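Local coordinates for hydrolase family protein (Deinococcus radiodurans R1, PDB 3CNH) that is a predicted hydrolase of the haloacid dehalogenase-like superfamily and probably acts as a phosphatase, at residues 11-15 with 163-167; 92-96 with 122-127. All coordinates share one frame. Numbering follows the deposited sequence.

How the contacts relate
Contact 1 lies at the metal site, where the loop after strand 6-9 meets the end of strand 161-165 around a sodium ion and a phosphate. Contact 2 packs helix 89-98 against the turn that follows helix 112-122. Along the chain, both segments of contact 2 fall between those of contact 1. The contact centres are about 13 Å apart, yet the two touch. L15 links them: its O is 3.3 Å from CG of L92, and its CD2 is 3.6 Å from CB of A95. I11 CG2 also meets L124 CD1 at 3.9 Å. The apolar part of contact 2 thus packs against the 11-15 loop, with the nearest L124 side-chain atom about 12 Å from the sodium.

Contact 1: residues 11-15 with 163-167; sequences IGGVL and MVDDR. With NA (sodium ion), chain C; PO4 (phosphate ion), chain D.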
# COMPACT_ATOMS: atom_id res chain seq x y z
N ILE A 11 2.53 -1.54 2.09
CA ILE A 11 2.02 -2.90 1.79
C ILE A 11 2.48 -3.35 0.40
O ILE A 11 3.24 -4.28 0.25
CB ILE A 11 0.53 -3.03 1.98
CG1 ILE A 11 0.17 -2.67 3.43
CG2 ILE A 11 0.04 -4.46 1.64
CD1 ILE A 11 -1.33 -2.74 3.76
N GLY A 12 2.04 -2.62 -0.61
CA GLY A 12 2.43 -2.95 -2.00
C GLY A 12 3.92 -2.83 -2.27
O GLY A 12 4.50 -1.77 -2.04
N GLY A 13 4.50 -3.90 -2.77
CA GLY A 13 5.92 -3.99 -3.07
C GLY A 13 6.80 -4.34 -1.89
O GLY A 13 8.03 -4.44 -2.02
N VAL A 14 6.14 -4.55 -0.76
CA VAL A 14 6.84 -4.90 0.49
C VAL A 14 6.27 -6.19 1.06
O VAL A 14 6.89 -7.27 0.97
CB VAL A 14 6.79 -3.73 1.49
CG1 VAL A 14 7.42 -4.07 2.83
CG2 VAL A 14 7.51 -2.49 0.90
N LEU A 15 5.06 -6.09 1.59
CA LEU A 15 4.37 -7.25 2.18
C LEU A 15 3.68 -8.12 1.13
O LEU A 15 3.62 -9.34 1.21
CB LEU A 15 3.34 -6.78 3.21
CG LEU A 15 3.93 -6.10 4.45
CD1 LEU A 15 2.83 -5.45 5.29
CD2 LEU A 15 4.76 -7.10 5.26
N MSE A 163 9.77 3.92 9.11
CA MSE A 163 9.00 3.68 7.89
C MSE A 163 9.74 2.70 6.98
O MSE A 163 10.95 2.84 6.74
CB MSE A 163 8.81 4.98 7.10
CG MSE A 163 8.11 4.84 5.77
SE MSE A 163 6.21 4.52 6.09
CE MSE A 163 5.74 3.75 4.30
N VAL A 164 9.00 1.71 6.50
CA VAL A 164 9.50 0.71 5.56
C VAL A 164 8.72 0.84 4.25
O VAL A 164 7.50 0.66 4.22
CB VAL A 164 9.33 -0.72 6.10
CG1 VAL A 164 9.82 -1.73 5.06
CG2 VAL A 164 10.06 -0.92 7.50
N ASP A 165 9.44 1.16 3.18
CA ASP A 165 8.79 1.39 1.85
C ASP A 165 9.74 0.92 0.78
O ASP A 165 10.93 0.93 0.97
CB ASP A 165 8.46 2.87 1.66
CG ASP A 165 7.40 3.13 0.59
OD1 ASP A 165 7.71 3.05 -0.64
OD2 ASP A 165 6.27 3.49 1.01
N ASP A 166 9.21 0.55 -0.39
CA ASP A 166 10.11 0.10 -1.46
C ASP A 166 10.59 1.22 -2.34
O ASP A 166 11.49 1.01 -3.15
CB ASP A 166 9.58 -1.04 -2.33
CG ASP A 166 8.34 -0.70 -3.08
OD1 ASP A 166 7.54 0.11 -2.58
OD2 ASP A 166 8.13 -1.31 -4.13
N ARG A 167 9.98 2.39 -2.20
CA ARG A 167 10.34 3.55 -3.03
C ARG A 167 11.19 4.55 -2.25
O ARG A 167 10.79 5.05 -1.21
CB ARG A 167 9.07 4.24 -3.56
CG ARG A 167 8.17 3.32 -4.35
CD ARG A 167 6.93 4.05 -4.88
NE ARG A 167 5.85 3.13 -5.26
CZ ARG A 167 5.51 2.86 -6.52
NH1 ARG A 167 6.13 3.46 -7.51
NH2 ARG A 167 4.53 2.01 -6.77
NA NA C . 5.26 0.36 -2.33
P PO4 D . 1.35 0.99 -1.22
O1 PO4 D . 1.47 2.29 -0.57
O2 PO4 D . 2.69 0.59 -1.85
O3 PO4 D . 0.71 -0.13 -0.38
O4 PO4 D . 0.45 1.06 -2.46
O HOH W 1 9.37 -3.90 -4.42
O HOH W 2 5.58 2.59 -2.39
O HOH W 3 4.96 -0.13 -4.60
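The two segments share a sodium ion and make no direct hydrogen bond to each other. Sodium is bound by G12 O and by D166 OD1, each at 2.3 Å. Phosphate O2 (2.6 Å), water 2 (2.2 Å) and water 3 (2.3 Å) are further ligands, and D10 also binds the ion. The phosphate probably comes from the crystallisation liquor. G12 N donates to its O3 at 2.8 Å, while I11 N to the same O3 is a weak bond at 3.4 Å. N109 and K141 hold it too.

Water adds links around the ion. Water 1 lies 2.8 Å from G13 O and 2.9 Å from D166 OD2, and so bridges the segments. Water 2 donates to D165 OD1 (2.8 Å) and accepts from R167 NE (2.9 Å). D165 OD1 also accepts from R167 N at 2.8 Å, an Asx turn just before helix 168-176. D165 OD2 forms a salt bridge with K141.

The apolar contact is V14 CG1 to V164 CG1 at 4.0 Å. V14 CG2 packs on the backbone at D166 N, 3.7 Å away. G13 has positive phi, and its CA is 3.6 Å from D166 OD2, too close for a CB at G13.

Sodium probably sits where relatives bind magnesium, and phosphate where the substrate phosphoryl group binds. Acidic residues after neighbouring parallel strands, D10 and D166, around a cation are characteristic of the HAD active site.

Contact 2: residues 92-96 with 122-127; sequences LALAR and FGLGEF
The F127 ring (chi1 61°, p; chi2 90°) is the apolar centre. It lies against helical residues 92-96: A95 CB is 3.6 Å from F127 CE1, and L92 CD2 is 4.0 Å from F127 CZ. The A95-R96 backbone sits over one ring face. The nearest CA atoms are those of R96 and F127, 5.8 Å apart. L92 CD2 also meets L124 CD2 at 4.1 Å.

The chain leaves helix 112-122 through a Schellman motif, with G123 at phi/psi 57/39. Residues 124-126 have helical angles, and E126 N donates a hydrogen bond to G123 O at 3.0 Å.

At the polar edge, extended R96 (chi1 m, chi2 and chi3 t) runs past the ring, its CG 3.6 Å from F127 CD2. Its NH2 donates to F122 O, at the C-terminal end of helix 112-122, at 2.8 Å. Water 4 donates to G123 O (2.8 Å) and accepts weakly from R96 NE (2.7 Å).

This joins helix 89-98, before strand 103-108, to the loop before strand 131-133 in the Rossmann-like HAD core.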
# COMPACT_ATOMS: atom_id res chain seq x y z
N LEU A 92 6.80 -10.94 4.34
CA LEU A 92 5.63 -11.27 5.19
C LEU A 92 6.02 -11.97 6.43
O LEU A 92 5.58 -11.66 7.53
CB LEU A 92 4.65 -12.21 4.51
CG LEU A 92 3.63 -11.47 3.68
CD1 LEU A 92 2.83 -12.40 2.82
CD2 LEU A 92 2.72 -10.68 4.61
N ALA A 93 6.86 -12.98 6.25
CA ALA A 93 7.31 -13.79 7.36
C ALA A 93 8.07 -12.94 8.38
O ALA A 93 7.94 -13.12 9.58
CB ALA A 93 8.17 -14.98 6.88
N LEU A 94 8.87 -12.03 7.87
CA LEU A 94 9.67 -11.14 8.74
C LEU A 94 8.73 -10.26 9.57
O LEU A 94 8.87 -10.09 10.79
CB LEU A 94 10.58 -10.25 7.89
CG LEU A 94 11.32 -9.11 8.60
CD1 LEU A 94 12.22 -9.60 9.72
CD2 LEU A 94 12.12 -8.25 7.58
N ALA A 95 7.78 -9.69 8.86
CA ALA A 95 6.82 -8.77 9.50
C ALA A 95 6.01 -9.52 10.55
O ALA A 95 5.79 -9.04 11.65
CB ALA A 95 5.92 -8.10 8.48
N ARG A 96 5.60 -10.74 10.21
CA ARG A 96 4.82 -11.55 11.16
C ARG A 96 5.62 -11.81 12.43
O ARG A 96 5.10 -11.82 13.55
CB ARG A 96 4.33 -12.88 10.51
CG ARG A 96 3.20 -12.68 9.49
CD ARG A 96 2.74 -13.96 8.67
NE ARG A 96 1.61 -13.60 7.78
CZ ARG A 96 1.22 -14.26 6.69
NH1 ARG A 96 1.91 -15.30 6.24
NH2 ARG A 96 0.16 -13.83 6.00
N PHE A 122 -4.80 -11.93 3.29
CA PHE A 122 -3.44 -12.23 3.73
C PHE A 122 -3.21 -12.08 5.22
O PHE A 122 -2.10 -12.17 5.71
CB PHE A 122 -2.42 -11.48 2.89
CG PHE A 122 -2.52 -11.83 1.45
CD1 PHE A 122 -2.04 -13.03 0.98
CD2 PHE A 122 -3.15 -10.98 0.56
CE1 PHE A 122 -2.18 -13.39 -0.36
CE2 PHE A 122 -3.31 -11.32 -0.80
CZ PHE A 122 -2.80 -12.53 -1.26
N GLY A 123 -4.31 -11.86 5.93
CA GLY A 123 -4.25 -11.75 7.41
C GLY A 123 -3.33 -10.66 7.94
O GLY A 123 -2.64 -10.85 8.96
N LEU A 124 -3.33 -9.53 7.26
CA LEU A 124 -2.40 -8.44 7.60
C LEU A 124 -2.65 -7.89 9.01
O LEU A 124 -1.77 -7.39 9.68
CB LEU A 124 -2.39 -7.34 6.55
CG LEU A 124 -2.06 -7.80 5.11
CD1 LEU A 124 -2.05 -6.59 4.15
CD2 LEU A 124 -0.75 -8.60 5.05
N GLY A 125 -3.90 -7.99 9.41
CA GLY A 125 -4.36 -7.52 10.71
C GLY A 125 -3.85 -8.34 11.86
O GLY A 125 -3.98 -7.95 13.01
N GLU A 126 -3.21 -9.46 11.58
CA GLU A 126 -2.68 -10.26 12.66
C GLU A 126 -1.46 -9.60 13.24
O GLU A 126 -1.15 -9.75 14.42
CB GLU A 126 -2.35 -11.67 12.16
CG GLU A 126 -3.62 -12.39 11.75
CD GLU A 126 -3.39 -13.77 11.12
OE1 GLU A 126 -2.26 -14.31 11.21
OE2 GLU A 126 -4.36 -14.31 10.54
N PHE A 127 -0.80 -8.80 12.42
CA PHE A 127 0.47 -8.17 12.85
C PHE A 127 0.53 -6.65 12.71
O PHE A 127 1.46 -6.02 13.22
CB PHE A 127 1.68 -8.86 12.21
CG PHE A 127 1.69 -8.79 10.70
CD1 PHE A 127 2.29 -7.74 10.06
CD2 PHE A 127 1.12 -9.79 9.94
CE1 PHE A 127 2.31 -7.68 8.67
CE2 PHE A 127 1.14 -9.75 8.57
CZ PHE A 127 1.74 -8.68 7.93
O HOH W 4 -0.63 -12.85 8.99